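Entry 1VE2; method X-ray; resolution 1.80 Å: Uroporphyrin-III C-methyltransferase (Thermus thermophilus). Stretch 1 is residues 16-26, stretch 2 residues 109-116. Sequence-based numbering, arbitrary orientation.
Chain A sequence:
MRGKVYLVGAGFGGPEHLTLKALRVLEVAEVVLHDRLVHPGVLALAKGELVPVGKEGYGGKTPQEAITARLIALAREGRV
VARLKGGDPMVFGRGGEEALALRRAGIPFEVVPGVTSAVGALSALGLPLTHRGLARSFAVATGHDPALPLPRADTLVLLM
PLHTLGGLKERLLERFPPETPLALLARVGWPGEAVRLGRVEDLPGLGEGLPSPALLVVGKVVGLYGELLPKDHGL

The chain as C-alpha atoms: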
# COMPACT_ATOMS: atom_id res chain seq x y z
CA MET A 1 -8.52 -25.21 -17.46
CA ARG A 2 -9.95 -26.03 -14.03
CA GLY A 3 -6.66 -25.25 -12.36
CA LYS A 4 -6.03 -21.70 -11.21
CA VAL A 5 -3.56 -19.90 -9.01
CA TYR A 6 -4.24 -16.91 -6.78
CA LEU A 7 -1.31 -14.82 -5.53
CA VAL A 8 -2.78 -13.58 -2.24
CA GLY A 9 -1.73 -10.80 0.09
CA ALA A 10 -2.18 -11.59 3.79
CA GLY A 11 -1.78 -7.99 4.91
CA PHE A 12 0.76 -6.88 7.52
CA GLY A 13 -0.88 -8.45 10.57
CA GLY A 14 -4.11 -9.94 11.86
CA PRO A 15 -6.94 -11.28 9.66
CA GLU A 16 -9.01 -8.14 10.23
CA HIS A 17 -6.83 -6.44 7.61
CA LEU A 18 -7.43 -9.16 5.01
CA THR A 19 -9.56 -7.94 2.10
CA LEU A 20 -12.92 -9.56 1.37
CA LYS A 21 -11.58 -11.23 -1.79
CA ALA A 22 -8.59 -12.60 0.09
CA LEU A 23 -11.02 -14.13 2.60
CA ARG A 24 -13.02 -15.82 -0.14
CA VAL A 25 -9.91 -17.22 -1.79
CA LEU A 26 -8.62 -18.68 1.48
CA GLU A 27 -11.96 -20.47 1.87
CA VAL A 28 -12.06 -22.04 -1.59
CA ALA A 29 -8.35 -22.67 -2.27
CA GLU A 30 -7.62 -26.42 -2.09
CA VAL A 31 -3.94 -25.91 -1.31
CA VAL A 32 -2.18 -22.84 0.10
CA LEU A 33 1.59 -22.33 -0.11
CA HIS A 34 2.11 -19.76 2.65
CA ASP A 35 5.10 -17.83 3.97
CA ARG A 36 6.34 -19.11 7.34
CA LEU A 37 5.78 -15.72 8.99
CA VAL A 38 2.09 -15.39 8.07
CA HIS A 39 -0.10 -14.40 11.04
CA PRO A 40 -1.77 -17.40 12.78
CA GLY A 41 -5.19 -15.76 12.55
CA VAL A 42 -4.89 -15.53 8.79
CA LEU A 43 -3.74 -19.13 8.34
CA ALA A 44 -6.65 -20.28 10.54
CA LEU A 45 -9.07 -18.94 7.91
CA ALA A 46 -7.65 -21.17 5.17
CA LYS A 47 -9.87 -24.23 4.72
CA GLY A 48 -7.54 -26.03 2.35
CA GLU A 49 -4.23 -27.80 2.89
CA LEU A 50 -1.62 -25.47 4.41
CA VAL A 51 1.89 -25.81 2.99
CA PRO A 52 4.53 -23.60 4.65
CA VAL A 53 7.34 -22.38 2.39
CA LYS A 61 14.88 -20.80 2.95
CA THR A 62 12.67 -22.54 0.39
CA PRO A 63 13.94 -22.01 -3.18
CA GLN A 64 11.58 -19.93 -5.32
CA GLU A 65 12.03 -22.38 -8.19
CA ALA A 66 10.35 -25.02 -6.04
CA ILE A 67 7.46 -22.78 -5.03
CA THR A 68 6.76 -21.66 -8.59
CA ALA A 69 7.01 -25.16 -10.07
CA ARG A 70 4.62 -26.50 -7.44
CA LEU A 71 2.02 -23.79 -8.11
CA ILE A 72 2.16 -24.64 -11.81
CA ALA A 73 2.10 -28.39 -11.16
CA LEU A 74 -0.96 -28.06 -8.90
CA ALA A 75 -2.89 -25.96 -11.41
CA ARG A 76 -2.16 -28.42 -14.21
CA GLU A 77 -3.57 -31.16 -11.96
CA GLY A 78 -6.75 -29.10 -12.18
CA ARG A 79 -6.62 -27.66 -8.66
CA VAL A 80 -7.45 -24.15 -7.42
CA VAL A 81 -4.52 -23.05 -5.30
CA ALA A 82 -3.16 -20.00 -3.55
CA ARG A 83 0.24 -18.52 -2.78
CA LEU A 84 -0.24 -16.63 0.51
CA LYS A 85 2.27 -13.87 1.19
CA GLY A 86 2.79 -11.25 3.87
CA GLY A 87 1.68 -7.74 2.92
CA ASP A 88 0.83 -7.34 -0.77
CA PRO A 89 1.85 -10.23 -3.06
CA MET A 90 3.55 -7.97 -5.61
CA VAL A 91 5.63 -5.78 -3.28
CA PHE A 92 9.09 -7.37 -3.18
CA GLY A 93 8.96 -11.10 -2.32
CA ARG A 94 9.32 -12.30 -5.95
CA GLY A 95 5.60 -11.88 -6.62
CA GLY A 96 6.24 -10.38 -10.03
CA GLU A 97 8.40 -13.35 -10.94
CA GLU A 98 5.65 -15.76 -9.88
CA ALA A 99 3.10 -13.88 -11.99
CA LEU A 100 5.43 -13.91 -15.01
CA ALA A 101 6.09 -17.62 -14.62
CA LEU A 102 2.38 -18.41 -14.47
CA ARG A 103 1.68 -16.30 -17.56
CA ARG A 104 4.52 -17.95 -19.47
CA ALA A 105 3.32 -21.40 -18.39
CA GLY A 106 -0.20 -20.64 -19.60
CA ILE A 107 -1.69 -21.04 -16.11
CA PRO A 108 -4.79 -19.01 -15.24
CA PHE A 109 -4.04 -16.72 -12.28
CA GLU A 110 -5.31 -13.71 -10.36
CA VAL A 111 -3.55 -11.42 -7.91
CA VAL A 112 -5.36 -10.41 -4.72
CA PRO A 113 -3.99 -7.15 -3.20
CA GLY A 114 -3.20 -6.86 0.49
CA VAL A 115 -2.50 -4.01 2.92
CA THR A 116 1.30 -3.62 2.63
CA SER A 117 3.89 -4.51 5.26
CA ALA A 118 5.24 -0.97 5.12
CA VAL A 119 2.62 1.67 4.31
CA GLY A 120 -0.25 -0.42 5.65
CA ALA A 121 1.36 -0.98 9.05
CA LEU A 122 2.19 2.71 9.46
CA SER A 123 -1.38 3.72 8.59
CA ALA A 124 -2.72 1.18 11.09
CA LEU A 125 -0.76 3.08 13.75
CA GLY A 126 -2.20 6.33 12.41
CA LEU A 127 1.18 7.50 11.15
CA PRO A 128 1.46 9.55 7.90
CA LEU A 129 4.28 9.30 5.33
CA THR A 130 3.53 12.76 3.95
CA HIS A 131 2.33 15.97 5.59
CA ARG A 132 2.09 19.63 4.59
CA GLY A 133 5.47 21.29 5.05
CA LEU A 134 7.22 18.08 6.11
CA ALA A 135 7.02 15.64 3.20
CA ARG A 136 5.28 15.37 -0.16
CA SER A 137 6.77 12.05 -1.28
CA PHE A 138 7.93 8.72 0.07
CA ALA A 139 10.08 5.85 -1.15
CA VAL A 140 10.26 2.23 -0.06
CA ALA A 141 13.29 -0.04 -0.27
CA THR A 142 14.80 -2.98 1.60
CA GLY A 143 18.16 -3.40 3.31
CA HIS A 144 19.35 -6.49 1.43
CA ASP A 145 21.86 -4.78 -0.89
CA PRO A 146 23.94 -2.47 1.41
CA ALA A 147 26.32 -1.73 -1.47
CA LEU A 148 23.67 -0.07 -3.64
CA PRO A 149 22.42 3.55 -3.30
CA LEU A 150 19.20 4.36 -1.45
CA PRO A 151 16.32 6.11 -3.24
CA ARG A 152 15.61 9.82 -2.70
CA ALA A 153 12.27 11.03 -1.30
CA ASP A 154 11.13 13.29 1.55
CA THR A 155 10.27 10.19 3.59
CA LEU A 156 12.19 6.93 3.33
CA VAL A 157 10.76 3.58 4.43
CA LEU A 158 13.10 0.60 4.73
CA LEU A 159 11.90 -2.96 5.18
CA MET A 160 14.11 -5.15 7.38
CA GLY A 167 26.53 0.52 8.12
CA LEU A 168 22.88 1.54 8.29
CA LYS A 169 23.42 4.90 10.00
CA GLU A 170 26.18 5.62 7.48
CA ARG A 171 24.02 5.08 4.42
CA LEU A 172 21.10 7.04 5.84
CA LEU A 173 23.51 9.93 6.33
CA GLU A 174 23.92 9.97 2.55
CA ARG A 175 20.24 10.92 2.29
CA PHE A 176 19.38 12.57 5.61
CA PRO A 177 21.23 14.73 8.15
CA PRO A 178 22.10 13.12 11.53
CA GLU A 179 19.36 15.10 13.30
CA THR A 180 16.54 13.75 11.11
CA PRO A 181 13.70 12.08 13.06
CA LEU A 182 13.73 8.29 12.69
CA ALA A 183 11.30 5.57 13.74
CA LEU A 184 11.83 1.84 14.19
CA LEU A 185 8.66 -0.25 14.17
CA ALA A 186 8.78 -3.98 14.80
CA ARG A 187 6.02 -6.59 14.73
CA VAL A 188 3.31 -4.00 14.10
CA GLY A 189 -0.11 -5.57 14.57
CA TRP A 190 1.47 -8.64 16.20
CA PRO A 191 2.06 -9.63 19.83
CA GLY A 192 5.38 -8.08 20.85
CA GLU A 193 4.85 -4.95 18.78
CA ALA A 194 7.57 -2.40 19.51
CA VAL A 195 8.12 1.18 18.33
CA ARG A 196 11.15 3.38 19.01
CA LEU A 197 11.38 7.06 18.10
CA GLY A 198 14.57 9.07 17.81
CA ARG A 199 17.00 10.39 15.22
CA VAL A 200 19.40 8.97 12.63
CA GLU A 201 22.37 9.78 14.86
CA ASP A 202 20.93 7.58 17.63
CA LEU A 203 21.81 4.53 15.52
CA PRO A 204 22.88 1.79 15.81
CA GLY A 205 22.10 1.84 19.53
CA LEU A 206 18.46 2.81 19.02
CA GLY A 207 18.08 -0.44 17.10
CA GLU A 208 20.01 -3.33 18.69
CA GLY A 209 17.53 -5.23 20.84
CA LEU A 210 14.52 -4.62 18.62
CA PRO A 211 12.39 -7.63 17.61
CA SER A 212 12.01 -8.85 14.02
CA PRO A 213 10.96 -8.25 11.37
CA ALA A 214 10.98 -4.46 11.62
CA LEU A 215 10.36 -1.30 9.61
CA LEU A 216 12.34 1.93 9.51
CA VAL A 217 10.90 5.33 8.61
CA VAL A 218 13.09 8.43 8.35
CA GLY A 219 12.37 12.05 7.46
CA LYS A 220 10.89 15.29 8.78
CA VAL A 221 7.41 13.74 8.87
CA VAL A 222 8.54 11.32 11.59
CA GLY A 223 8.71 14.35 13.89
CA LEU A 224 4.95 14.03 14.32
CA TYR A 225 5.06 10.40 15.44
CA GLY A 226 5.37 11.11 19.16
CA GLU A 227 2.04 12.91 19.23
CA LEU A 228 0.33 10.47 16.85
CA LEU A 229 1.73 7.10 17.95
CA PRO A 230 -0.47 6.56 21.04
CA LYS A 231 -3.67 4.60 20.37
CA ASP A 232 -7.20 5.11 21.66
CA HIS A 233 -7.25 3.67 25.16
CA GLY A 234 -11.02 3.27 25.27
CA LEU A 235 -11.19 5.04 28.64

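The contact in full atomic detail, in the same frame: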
# COMPACT_ATOMS: atom_id res chain seq x y z
N GLU A 16 -8.06 -9.24 10.39
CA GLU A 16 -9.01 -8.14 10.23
C GLU A 16 -8.60 -7.22 9.09
O GLU A 16 -9.42 -6.46 8.56
CB GLU A 16 -9.12 -7.33 11.53
CG GLU A 16 -7.90 -6.49 11.82
CD GLU A 16 -7.80 -6.11 13.27
OE1 GLU A 16 -8.79 -5.59 13.82
OE2 GLU A 16 -6.72 -6.32 13.86
N HIS A 17 -7.32 -7.27 8.71
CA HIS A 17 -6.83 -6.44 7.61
C HIS A 17 -6.86 -7.16 6.26
O HIS A 17 -6.47 -6.58 5.24
CB HIS A 17 -5.42 -5.92 7.91
CG HIS A 17 -5.36 -5.06 9.12
ND1 HIS A 17 -6.03 -3.86 9.21
CD2 HIS A 17 -4.77 -5.25 10.32
CE1 HIS A 17 -5.86 -3.35 10.42
NE2 HIS A 17 -5.10 -4.18 11.12
N LEU A 18 -7.30 -8.41 6.25
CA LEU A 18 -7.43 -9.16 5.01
C LEU A 18 -8.54 -8.49 4.22
O LEU A 18 -9.45 -7.92 4.82
CB LEU A 18 -7.87 -10.61 5.27
CG LEU A 18 -6.84 -11.65 5.67
CD1 LEU A 18 -7.54 -12.97 6.02
CD2 LEU A 18 -5.86 -11.84 4.52
N THR A 19 -8.49 -8.53 2.89
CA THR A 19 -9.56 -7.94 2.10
C THR A 19 -10.64 -9.00 1.96
O THR A 19 -10.40 -10.17 2.24
CB THR A 19 -9.10 -7.55 0.69
OG1 THR A 19 -8.71 -8.73 -0.04
CG2 THR A 19 -7.94 -6.57 0.77
N LEU A 20 -11.82 -8.61 1.51
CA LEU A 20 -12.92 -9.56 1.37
C LEU A 20 -12.62 -10.64 0.34
O LEU A 20 -13.00 -11.80 0.52
CB LEU A 20 -14.22 -8.82 1.00
CG LEU A 20 -14.65 -7.70 1.96
CD1 LEU A 20 -16.08 -7.28 1.64
CD2 LEU A 20 -14.57 -8.17 3.41
N LYS A 21 -11.94 -10.27 -0.75
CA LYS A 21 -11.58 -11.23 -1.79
C LYS A 21 -10.58 -12.23 -1.23
O LYS A 21 -10.68 -13.44 -1.46
CB LYS A 21 -10.96 -10.52 -3.00
CG LYS A 21 -10.71 -11.46 -4.18
CD LYS A 21 -10.36 -10.70 -5.44
CE LYS A 21 -10.12 -11.65 -6.60
NZ LYS A 21 -9.79 -10.93 -7.87
N ALA A 22 -9.60 -11.72 -0.49
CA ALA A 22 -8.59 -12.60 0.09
C ALA A 22 -9.28 -13.65 0.97
O ALA A 22 -8.93 -14.83 0.94
CB ALA A 22 -7.60 -11.78 0.91
N LEU A 23 -10.28 -13.22 1.74
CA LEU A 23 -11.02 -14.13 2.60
C LEU A 23 -11.68 -15.23 1.77
O LEU A 23 -11.59 -16.40 2.10
CB LEU A 23 -12.10 -13.38 3.38
CG LEU A 23 -11.66 -12.38 4.45
CD1 LEU A 23 -12.88 -11.61 4.95
CD2 LEU A 23 -10.99 -13.12 5.59
N ARG A 24 -12.35 -14.84 0.69
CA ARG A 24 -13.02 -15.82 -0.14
C ARG A 24 -12.03 -16.83 -0.70
O ARG A 24 -12.28 -18.03 -0.67
CB ARG A 24 -13.78 -15.16 -1.30
CG ARG A 24 -14.46 -16.19 -2.22
CD ARG A 24 -15.23 -15.54 -3.37
NE ARG A 24 -14.36 -14.91 -4.36
CZ ARG A 24 -13.56 -15.57 -5.19
NH1 ARG A 24 -13.51 -16.89 -5.16
NH2 ARG A 24 -12.82 -14.90 -6.07
N VAL A 25 -10.92 -16.34 -1.23
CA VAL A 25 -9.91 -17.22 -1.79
C VAL A 25 -9.39 -18.22 -0.77
O VAL A 25 -9.22 -19.39 -1.10
CB VAL A 25 -8.71 -16.42 -2.37
CG1 VAL A 25 -7.59 -17.39 -2.77
CG2 VAL A 25 -9.18 -15.60 -3.56
N LEU A 26 -9.13 -17.78 0.45
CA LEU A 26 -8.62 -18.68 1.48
C LEU A 26 -9.65 -19.74 1.88
O LEU A 26 -9.30 -20.76 2.48
CB LEU A 26 -8.18 -17.89 2.72
CG LEU A 26 -6.96 -17.00 2.49
CD1 LEU A 26 -6.54 -16.33 3.79
CD2 LEU A 26 -5.82 -17.85 1.94
N PHE A 109 -4.36 -17.24 -13.61
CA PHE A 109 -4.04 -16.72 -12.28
C PHE A 109 -4.64 -15.35 -12.04
O PHE A 109 -4.95 -14.62 -12.98
CB PHE A 109 -2.52 -16.68 -12.08
CG PHE A 109 -1.84 -15.55 -12.80
CD1 PHE A 109 -1.63 -14.32 -12.17
CD2 PHE A 109 -1.44 -15.70 -14.13
CE1 PHE A 109 -1.03 -13.25 -12.85
CE2 PHE A 109 -0.84 -14.64 -14.82
CZ PHE A 109 -0.63 -13.41 -14.17
N GLU A 110 -4.80 -15.01 -10.76
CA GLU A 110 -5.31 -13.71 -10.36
C GLU A 110 -4.49 -13.26 -9.16
O GLU A 110 -4.04 -14.09 -8.37
CB GLU A 110 -6.79 -13.77 -9.94
CG GLU A 110 -7.75 -14.10 -11.05
CD GLU A 110 -9.20 -13.94 -10.63
OE1 GLU A 110 -10.08 -14.44 -11.36
OE2 GLU A 110 -9.47 -13.30 -9.59
N VAL A 111 -4.31 -11.96 -9.03
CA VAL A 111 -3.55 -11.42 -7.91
C VAL A 111 -4.54 -10.68 -7.01
O VAL A 111 -5.34 -9.87 -7.48
CB VAL A 111 -2.44 -10.47 -8.40
CG1 VAL A 111 -1.67 -9.89 -7.21
CG2 VAL A 111 -1.49 -11.23 -9.34
N VAL A 112 -4.47 -10.99 -5.72
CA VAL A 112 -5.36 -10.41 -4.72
C VAL A 112 -4.54 -9.50 -3.81
O VAL A 112 -3.76 -9.98 -2.98
CB VAL A 112 -6.01 -11.52 -3.89
CG1 VAL A 112 -6.95 -10.93 -2.84
CG2 VAL A 112 -6.75 -12.47 -4.81
N PRO A 113 -4.69 -8.18 -3.97
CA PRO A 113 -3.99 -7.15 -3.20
C PRO A 113 -4.15 -7.29 -1.70
O PRO A 113 -5.17 -7.79 -1.22
CB PRO A 113 -4.63 -5.85 -3.70
CG PRO A 113 -5.01 -6.15 -5.09
CD PRO A 113 -5.57 -7.56 -4.99
N GLY A 114 -3.14 -6.83 -0.96
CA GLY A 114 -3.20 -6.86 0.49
C GLY A 114 -2.65 -5.56 1.05
O GLY A 114 -1.94 -4.84 0.35
N VAL A 115 -3.02 -5.22 2.28
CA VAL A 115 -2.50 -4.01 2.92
C VAL A 115 -1.00 -4.28 3.11
O VAL A 115 -0.62 -5.27 3.74
CB VAL A 115 -3.20 -3.78 4.29
CG1 VAL A 115 -2.51 -2.68 5.05
CG2 VAL A 115 -4.67 -3.40 4.05
N THR A 116 -0.15 -3.42 2.57
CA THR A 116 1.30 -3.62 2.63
C THR A 116 1.95 -3.62 4.00
O THR A 116 1.47 -2.99 4.94
CB THR A 116 2.05 -2.60 1.75
OG1 THR A 116 1.81 -1.28 2.26
CG2 THR A 116 1.57 -2.70 0.32
O HOH W 1 -4.65 -7.17 3.34
O HOH W 2 -5.56 -9.18 1.61
O HOH W 3 -7.90 -7.90 -2.46
O HOH W 4 -7.91 -9.21 -7.56

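Stretch 1 opens with the end of a 3-10 segment at Glu 16 and His 17. A short loop follows, and a helix begins at Leu 20 and runs on past Leu 26. Stretch 2 is a strand from Phe 109 to Val 112 that gives way to a loop. The helix and strand axes cross at -131° and come within 9.3 Å. The closest CA pair across the stretches is that of Ala 22 and Val 112, 6.2 Å apart.

Val 112 is the centre of the contact. Its CA-to-CB bond points toward the helix, and its CG1 lies 3.9 Å from CB of Ala 22. Its CG2 lies 4.2 Å from CG2 of Val 25 and 3.9 Å from CE of Lys 21. The backbone of Ala 22 packs on the same methyl: its N is 3.6 Å from CG1 of Val 112. These valines and the alanine are buried, which suits their apolar side chains.

Thr 19 caps the helix. Its OG1 accepts a hydrogen bond from N of Ala 22 at 3.2 Å. Its methyl group faces stretch 2, with CG2 3.6 Å from O of Pro 113.

Lys 21 reaches along the strand with all four chi angles t. Its NZ donates to OE2 of Glu 110 at 2.9 Å, forming a salt bridge. Both residues are partly exposed, and the long aliphatic part of the lysine covers Val 112 on the way.

Water completes the polar links. One water joins NZ of Lys 21 to O of Val 111. Two others connect Thr 19 to O of Pro 113, one through the threonine N and one through OG1. A fourth accepts from N of Val 115 and donates to O of His 17. That carbonyl O also lies 3.8 Å from CG2 of Val 115.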